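Local coordinates for protein fimbrin (Schizosaccharomyces pombe, PDB 1RT8) that binds and crosslinks actin filaments, supporting cell polarity, cytokinesis, mating and spore formation in fission yeast, at residues 475-480 against 504-509; 287-292 against 488-493. All coordinates share one frame; numbering follows the deposited sequence.

Contact 1 of 2, residues 475-480 against 504-509; sequences RLAISI and LHFIGS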
ATOM      1  N   ARG A 475       7.497  14.172   6.831  1.00 27.23           N
ATOM      2  CA  ARG A 475       6.394  13.918   5.908  1.00 27.58           C
ATOM      3  C   ARG A 475       6.526  14.799   4.671  1.00 28.16           C
ATOM      4  O   ARG A 475       6.210  14.385   3.549  1.00 27.60           O
ATOM      5  CB  ARG A 475       5.058  14.194   6.607  1.00 30.14           C
ATOM      6  CG  ARG A 475       3.827  13.886   5.767  1.00 33.21           C
ATOM      7  CD  ARG A 475       2.564  14.019   6.602  1.00 32.51           C
ATOM      8  NE  ARG A 475       2.525  13.030   7.676  1.00 32.47           N
ATOM      9  CZ  ARG A 475       2.117  13.283   8.918  1.00 33.24           C
ATOM     10  NH1 ARG A 475       1.712  14.498   9.255  1.00 33.03           N
ATOM     11  NH2 ARG A 475       2.109  12.314   9.823  1.00 36.03           N
ATOM     12  N   LEU A 476       6.985  16.025   4.886  1.00 26.53           N
ATOM     13  CA  LEU A 476       7.184  16.970   3.797  1.00 27.02           C
ATOM     14  C   LEU A 476       8.347  16.475   2.939  1.00 24.97           C
ATOM     15  O   LEU A 476       8.277  16.502   1.718  1.00 23.86           O
ATOM     16  CB  LEU A 476       7.511  18.364   4.347  1.00 26.25           C
ATOM     17  CG  LEU A 476       7.887  19.424   3.306  1.00 27.95           C
ATOM     18  CD1 LEU A 476       6.693  19.699   2.401  1.00 27.14           C
ATOM     19  CD2 LEU A 476       8.338  20.707   4.009  1.00 29.11           C
ATOM     20  N   ALA A 477       9.413  16.020   3.592  1.00 23.38           N
ATOM     21  CA  ALA A 477      10.588  15.520   2.883  1.00 22.56           C
ATOM     22  C   ALA A 477      10.224  14.324   2.003  1.00 22.34           C
ATOM     23  O   ALA A 477      10.627  14.257   0.837  1.00 22.32           O
ATOM     24  CB  ALA A 477      11.685  15.125   3.886  1.00 20.07           C
ATOM     25  N   ILE A 478       9.464  13.380   2.558  1.00 23.20           N
ATOM     26  CA  ILE A 478       9.062  12.198   1.792  1.00 23.27           C
ATOM     27  C   ILE A 478       8.223  12.558   0.567  1.00 23.94           C
ATOM     28  O   ILE A 478       8.438  12.010  -0.511  1.00 22.93           O
ATOM     29  CB  ILE A 478       8.284  11.194   2.672  1.00 21.98           C
ATOM     30  CG1 ILE A 478       9.245  10.551   3.678  1.00 23.99           C
ATOM     31  CG2 ILE A 478       7.606  10.143   1.796  1.00 19.01           C
ATOM     32  CD1 ILE A 478       8.576   9.653   4.698  1.00 20.69           C
ATOM     33  N   SER A 479       7.273  13.476   0.727  1.00 23.77           N
ATOM     34  CA  SER A 479       6.435  13.890  -0.392  1.00 22.85           C
ATOM     35  C   SER A 479       7.256  14.646  -1.447  1.00 24.07           C
ATOM     36  O   SER A 479       6.982  14.557  -2.649  1.00 23.46           O
ATOM     37  CB  SER A 479       5.279  14.774   0.102  1.00 25.02           C
ATOM     38  OG  SER A 479       4.370  14.042   0.920  1.00 23.56           O
ATOM     39  N   ILE A 480       8.255  15.404  -1.005  1.00 23.32           N
ATOM     40  CA  ILE A 480       9.085  16.145  -1.951  1.00 22.48           C
ATOM     41  C   ILE A 480       9.940  15.150  -2.742  1.00 21.83           C
ATOM     42  O   ILE A 480      10.141  15.293  -3.948  1.00 20.00           O
ATOM     43  CB  ILE A 480      10.017  17.151  -1.227  1.00 22.97           C
ATOM     44  CG1 ILE A 480       9.194  18.316  -0.650  1.00 24.37           C
ATOM     45  CG2 ILE A 480      11.083  17.668  -2.200  1.00 19.43           C
ATOM     46  CD1 ILE A 480      10.030  19.356   0.109  1.00 23.59           C
ATOM     47  N   LEU A 504      19.158   5.138   5.671  1.00 21.91           N
ATOM     48  CA  LEU A 504      20.039   4.890   4.531  1.00 21.00           C
ATOM     49  C   LEU A 504      19.229   4.566   3.278  1.00 21.19           C
ATOM     50  O   LEU A 504      19.573   5.020   2.185  1.00 23.55           O
ATOM     51  CB  LEU A 504      21.047   3.774   4.860  1.00 20.03           C
ATOM     52  CG  LEU A 504      22.186   3.539   3.846  1.00 20.34           C
ATOM     53  CD1 LEU A 504      23.391   2.861   4.513  1.00 22.40           C
ATOM     54  CD2 LEU A 504      21.662   2.716   2.697  1.00 18.65           C
ATOM     55  N   HIS A 505      18.150   3.798   3.429  1.00 22.86           N
ATOM     56  CA  HIS A 505      17.276   3.462   2.296  1.00 22.16           C
ATOM     57  C   HIS A 505      16.730   4.746   1.663  1.00 22.86           C
ATOM     58  O   HIS A 505      16.690   4.885   0.445  1.00 22.62           O
ATOM     59  CB  HIS A 505      16.108   2.582   2.771  1.00 24.55           C
ATOM     60  CG  HIS A 505      14.968   2.483   1.797  1.00 21.32           C
ATOM     61  ND1 HIS A 505      13.786   3.175   1.961  1.00 24.76           N
ATOM     62  CD2 HIS A 505      14.823   1.759   0.661  1.00 20.30           C
ATOM     63  CE1 HIS A 505      12.962   2.883   0.968  1.00 20.26           C
ATOM     64  NE2 HIS A 505      13.568   2.026   0.165  1.00 22.10           N
ATOM     65  N   PHE A 506      16.314   5.681   2.505  1.00 23.31           N
ATOM     66  CA  PHE A 506      15.770   6.957   2.044  1.00 23.79           C
ATOM     67  C   PHE A 506      16.829   7.740   1.249  1.00 23.17           C
ATOM     68  O   PHE A 506      16.572   8.198   0.137  1.00 22.68           O
ATOM     69  CB  PHE A 506      15.314   7.773   3.258  1.00 23.44           C
ATOM     70  CG  PHE A 506      14.831   9.157   2.920  1.00 22.02           C
ATOM     71  CD1 PHE A 506      13.569   9.354   2.377  1.00 22.95           C
ATOM     72  CD2 PHE A 506      15.645  10.261   3.147  1.00 22.83           C
ATOM     73  CE1 PHE A 506      13.117  10.636   2.063  1.00 22.75           C
ATOM     74  CE2 PHE A 506      15.204  11.550   2.837  1.00 26.38           C
ATOM     75  CZ  PHE A 506      13.937  11.737   2.292  1.00 23.57           C
ATOM     76  N   ILE A 507      18.018   7.888   1.829  1.00 22.78           N
ATOM     77  CA  ILE A 507      19.099   8.611   1.173  1.00 23.02           C
ATOM     78  C   ILE A 507      19.470   7.935  -0.141  1.00 23.51           C
ATOM     79  O   ILE A 507      19.695   8.597  -1.161  1.00 21.97           O
ATOM     80  CB  ILE A 507      20.341   8.692   2.082  1.00 22.75           C
ATOM     81  CG1 ILE A 507      20.015   9.519   3.325  1.00 24.37           C
ATOM     82  CG2 ILE A 507      21.508   9.327   1.333  1.00 24.82           C
ATOM     83  CD1 ILE A 507      19.544  10.933   3.016  1.00 22.90           C
ATOM     84  N   GLY A 508      19.529   6.611  -0.124  1.00 22.33           N
ATOM     85  CA  GLY A 508      19.860   5.897  -1.341  1.00 24.02           C
ATOM     86  C   GLY A 508      18.844   6.153  -2.438  1.00 23.40           C
ATOM     87  O   GLY A 508      19.190   6.212  -3.619  1.00 21.54           O
ATOM     88  N   SER A 509      17.582   6.306  -2.056  1.00 21.69           N
ATOM     89  CA  SER A 509      16.545   6.555  -3.045  1.00 23.82           C
ATOM     90  C   SER A 509      16.749   7.944  -3.655  1.00 23.98           C
ATOM     91  O   SER A 509      16.451   8.155  -4.827  1.00 24.48           O
ATOM     92  CB  SER A 509      15.155   6.468  -2.407  1.00 24.72           C
ATOM     93  OG  SER A 509      14.817   7.680  -1.744  1.00 26.00           O
TER
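Phe-506 bridges the gap between helices 467-483 and 500-511 by meeting Ala-477 and Ile-478, a buried, wholly apolar helix-helix contact inside the fourth calponin-homology domain. The helices stand well apart and the contact is small: the nearest alpha carbons, those of Ile-478 and Phe-506, are separated by 8.5 Å, and the two segments bury just 94 Å² between them. One ring carries it, since both pairs that meet across the segments involve Phe-506, which also contributes 53 Å² of that area.

The ring is sent across because CG of Phe-506 lies opposite the backbone N (chi1 175°), which carries the outer end of the phenyl group to the other helix. There it meets two successive residues. Ile-478 CG1 sits 4.2 Å from Phe-506 CE1, and one atom further round the ring Ala-477 CB lies 4.4 Å from Phe-506 CZ. Both aliphatic groups come in at a slant to the ring plane.

Further contacts of the same residues place the ring in the domain core: Val-444 of helix 442-451 touches both Ala-477 and Phe-506, while Ile-488 and Ile-490 of the loop following helix 467-483 also pack on the phenylalanine. Behind the ring, Ser-509 OG donates to Phe-506 O at 2.6 Å, with a C=O...OG angle of 136°, so the hydroxyl's proton is used within its own helix.

Since the cross-contact consists of carbon atoms alone, slightly beyond van der Waals contact, it depends on shape and on exclusion of water, and carries little directional constraint of its own.

Contact 2 of 2, residues 287-292 against 488-493; sequences ARVFTL and IFILPE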
ATOM      1  N   ALA A 287      10.660  -4.637   9.224  1.00 23.14           N
ATOM      2  CA  ALA A 287       9.881  -5.730   8.652  1.00 24.99           C
ATOM      3  C   ALA A 287       8.811  -5.202   7.697  1.00 25.42           C
ATOM      4  O   ALA A 287       8.629  -5.742   6.604  1.00 27.11           O
ATOM      5  CB  ALA A 287       9.232  -6.568   9.774  1.00 22.26           C
ATOM      6  N   ARG A 288       8.108  -4.148   8.106  1.00 25.22           N
ATOM      7  CA  ARG A 288       7.062  -3.563   7.270  1.00 24.15           C
ATOM      8  C   ARG A 288       7.636  -2.872   6.037  1.00 22.67           C
ATOM      9  O   ARG A 288       7.032  -2.917   4.973  1.00 23.40           O
ATOM     10  CB  ARG A 288       6.216  -2.578   8.083  1.00 25.40           C
ATOM     11  CG  ARG A 288       5.116  -3.255   8.899  1.00 30.50           C
ATOM     12  CD  ARG A 288       4.490  -2.299   9.914  1.00 35.83           C
ATOM     13  NE  ARG A 288       3.467  -2.947  10.740  1.00 40.62           N
ATOM     14  CZ  ARG A 288       2.258  -3.303  10.304  1.00 42.93           C
ATOM     15  NH1 ARG A 288       1.910  -3.077   9.044  1.00 43.36           N
ATOM     16  NH2 ARG A 288       1.394  -3.882  11.132  1.00 43.57           N
ATOM     17  N   VAL A 289       8.796  -2.234   6.187  1.00 22.41           N
ATOM     18  CA  VAL A 289       9.457  -1.559   5.069  1.00 21.59           C
ATOM     19  C   VAL A 289       9.980  -2.595   4.074  1.00 21.98           C
ATOM     20  O   VAL A 289       9.819  -2.436   2.860  1.00 24.22           O
ATOM     21  CB  VAL A 289      10.644  -0.685   5.554  1.00 19.34           C
ATOM     22  CG1 VAL A 289      11.446  -0.183   4.360  1.00 18.32           C
ATOM     23  CG2 VAL A 289      10.116   0.501   6.372  1.00 20.34           C
ATOM     24  N   PHE A 290      10.608  -3.649   4.590  1.00 21.33           N
ATOM     25  CA  PHE A 290      11.149  -4.710   3.746  1.00 21.89           C
ATOM     26  C   PHE A 290      10.010  -5.443   3.041  1.00 22.45           C
ATOM     27  O   PHE A 290      10.160  -5.874   1.891  1.00 23.69           O
ATOM     28  CB  PHE A 290      11.973  -5.710   4.578  1.00 21.58           C
ATOM     29  CG  PHE A 290      13.242  -5.135   5.159  1.00 23.90           C
ATOM     30  CD1 PHE A 290      14.004  -5.876   6.060  1.00 24.73           C
ATOM     31  CD2 PHE A 290      13.683  -3.869   4.804  1.00 26.49           C
ATOM     32  CE1 PHE A 290      15.183  -5.366   6.595  1.00 25.98           C
ATOM     33  CE2 PHE A 290      14.867  -3.343   5.335  1.00 27.63           C
ATOM     34  CZ  PHE A 290      15.619  -4.095   6.233  1.00 26.55           C
ATOM     35  N   THR A 291       8.879  -5.590   3.732  1.00 21.77           N
ATOM     36  CA  THR A 291       7.713  -6.258   3.165  1.00 21.77           C
ATOM     37  C   THR A 291       7.228  -5.469   1.954  1.00 23.25           C
ATOM     38  O   THR A 291       6.942  -6.047   0.912  1.00 21.84           O
ATOM     39  CB  THR A 291       6.547  -6.356   4.178  1.00 21.51           C
ATOM     40  OG1 THR A 291       6.868  -7.327   5.180  1.00 23.69           O
ATOM     41  CG2 THR A 291       5.249  -6.769   3.476  1.00 18.44           C
ATOM     42  N   LEU A 292       7.139  -4.153   2.098  1.00 22.45           N
ATOM     43  CA  LEU A 292       6.699  -3.309   0.995  1.00 24.56           C
ATOM     44  C   LEU A 292       7.703  -3.437  -0.144  1.00 25.27           C
ATOM     45  O   LEU A 292       7.323  -3.597  -1.301  1.00 25.94           O
ATOM     46  CB  LEU A 292       6.607  -1.846   1.441  1.00 26.59           C
ATOM     47  CG  LEU A 292       5.478  -1.459   2.404  1.00 26.51           C
ATOM     48  CD1 LEU A 292       5.774  -0.100   3.022  1.00 26.48           C
ATOM     49  CD2 LEU A 292       4.144  -1.429   1.650  1.00 26.34           C
ATOM     50  N   ILE A 488      10.143   5.462  -2.259  1.00 25.83           N
ATOM     51  CA  ILE A 488      10.389   5.389  -0.820  1.00 25.61           C
ATOM     52  C   ILE A 488       9.386   4.494  -0.105  1.00 24.76           C
ATOM     53  O   ILE A 488       8.177   4.642  -0.279  1.00 24.82           O
ATOM     54  CB  ILE A 488      10.317   6.805  -0.215  1.00 27.59           C
ATOM     55  CG1 ILE A 488      11.324   7.703  -0.930  1.00 29.65           C
ATOM     56  CG2 ILE A 488      10.599   6.773   1.274  1.00 25.50           C
ATOM     57  CD1 ILE A 488      11.164   9.152  -0.624  1.00 32.57           C
ATOM     58  N   PHE A 489       9.892   3.579   0.714  1.00 23.58           N
ATOM     59  CA  PHE A 489       9.031   2.658   1.437  1.00 22.25           C
ATOM     60  C   PHE A 489       8.978   2.906   2.938  1.00 23.61           C
ATOM     61  O   PHE A 489       8.386   2.114   3.671  1.00 23.70           O
ATOM     62  CB  PHE A 489       9.462   1.212   1.171  1.00 22.71           C
ATOM     63  CG  PHE A 489       9.289   0.784  -0.258  1.00 22.63           C
ATOM     64  CD1 PHE A 489      10.378   0.353  -1.007  1.00 24.99           C
ATOM     65  CD2 PHE A 489       8.036   0.817  -0.855  1.00 25.17           C
ATOM     66  CE1 PHE A 489      10.220  -0.039  -2.336  1.00 23.71           C
ATOM     67  CE2 PHE A 489       7.864   0.422  -2.193  1.00 25.48           C
ATOM     68  CZ  PHE A 489       8.964  -0.005  -2.930  1.00 20.49           C
ATOM     69  N   ILE A 490       9.598   3.987   3.397  1.00 22.81           N
ATOM     70  CA  ILE A 490       9.573   4.310   4.819  1.00 24.16           C
ATOM     71  C   ILE A 490       8.499   5.352   5.119  1.00 24.43           C
ATOM     72  O   ILE A 490       7.907   5.920   4.206  1.00 24.41           O
ATOM     73  CB  ILE A 490      10.926   4.871   5.311  1.00 24.51           C
ATOM     74  CG1 ILE A 490      11.297   6.137   4.525  1.00 23.34           C
ATOM     75  CG2 ILE A 490      12.006   3.817   5.161  1.00 21.72           C
ATOM     76  CD1 ILE A 490      12.494   6.881   5.119  1.00 22.91           C
ATOM     77  N   LEU A 491       8.251   5.577   6.405  1.00 24.95           N
ATOM     78  CA  LEU A 491       7.288   6.567   6.865  1.00 23.84           C
ATOM     79  C   LEU A 491       8.062   7.663   7.606  1.00 24.77           C
ATOM     80  O   LEU A 491       9.237   7.489   7.953  1.00 22.03           O
ATOM     81  CB  LEU A 491       6.266   5.937   7.816  1.00 26.97           C
ATOM     82  CG  LEU A 491       5.156   5.046   7.240  1.00 27.30           C
ATOM     83  CD1 LEU A 491       4.377   4.412   8.391  1.00 27.74           C
ATOM     84  CD2 LEU A 491       4.227   5.867   6.359  1.00 25.76           C
ATOM     85  N   PRO A 492       7.414   8.809   7.858  1.00 23.96           N
ATOM     86  CA  PRO A 492       8.082   9.905   8.561  1.00 25.15           C
ATOM     87  C   PRO A 492       8.723   9.470   9.882  1.00 26.43           C
ATOM     88  O   PRO A 492       9.850   9.862  10.214  1.00 26.37           O
ATOM     89  CB  PRO A 492       6.954  10.909   8.769  1.00 27.07           C
ATOM     90  CG  PRO A 492       6.099  10.705   7.540  1.00 26.22           C
ATOM     91  CD  PRO A 492       6.058   9.198   7.426  1.00 24.49           C
ATOM     92  N   GLU A 493       8.000   8.647  10.628  1.00 26.59           N
ATOM     93  CA  GLU A 493       8.465   8.184  11.921  1.00 26.20           C
ATOM     94  C   GLU A 493       9.801   7.447  11.872  1.00 24.41           C
ATOM     95  O   GLU A 493      10.536   7.422  12.855  1.00 22.62           O
ATOM     96  CB  GLU A 493       7.400   7.295  12.568  1.00 28.90           C
ATOM     97  CG  GLU A 493       7.268   5.931  11.931  1.00 33.64           C
ATOM     98  CD  GLU A 493       6.333   5.029  12.704  1.00 36.83           C
ATOM     99  OE1 GLU A 493       5.115   5.052  12.433  1.00 41.76           O
ATOM    100  OE2 GLU A 493       6.816   4.307  13.596  1.00 36.41           O
TER
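Val-289 and Leu-292, one helical turn apart on helix 282-296, receive the backbone bend at Phe-489 and Ile-490, joining the third calponin-homology domain to the fourth. The approach is close, with the alpha carbons of Val-289 and Phe-489 separated by 5.6 Å, and 226 Å² is buried.

The main bump is the carbonyl oxygen of Phe-489, which enters the hollow between the two aliphatic side chains. Leu-292 CD1 lies 3.5 Å from Phe-489 O, and Val-289 CG2 reaches the same oxygen at 3.6 Å. These are contacts with methyl groups, so they define a shape fit and supply the oxygen with no hydrogen bond.

The phenyl ring of Phe-489 then turns along the helix toward Leu-292. Its CD2 rests 3.8 Å from Leu-292 CB, and the carbonyl carbon of Leu-292 stands 4.3 Å above the ring plane, over the ring centre; the ring therefore lays one face on the backbone of the helix. At the root of the ring, Phe-489 CB meets Val-289 CG1 at 4.0 Å.

The side chain of Ile-490 sets off away from helix 282-296, and only its CG2 branch brushes the valine. That branch lies opposite its own carbonyl carbon and comes within 4.0 Å of Val-289 CG2, the two branched chains lying alongside each other with their ends turned alike.

Beyond the pair, Ile-490 rests on His-505 and Phe-506 of helix 500-511. On the helix 282-296 side, Phe-290 points its CB away from the loop and packs against Leu-383, Val-386, Trp-387 and Met-390 of helix 379-397, so the segment 287-292 lies between the loop of one domain and a helix of its own domain.

In the fold
From the N terminus, helix 282-296 of the third calponin-homology domain supplies the first half of contact 2; its partner, 488-493, follows after 195 intervening residues, in the fourth domain. Before that loop is reached, helix 467-483 provides 475-480, and after it helix 500-511 provides 504-509, closing contact 1 with 23 residues between. The segments alternate, so the contacts cross. Their centres are 11 Å apart and they touch directly: Ile-478 CD1 approaches Pro-492 N at 3.5 Å, and Phe-506 CB approaches Ile-490 CD1 at 3.5 Å. Contact 1 is thus internal to one domain, while contact 2 ties that domain to its predecessor within the second actin-binding region.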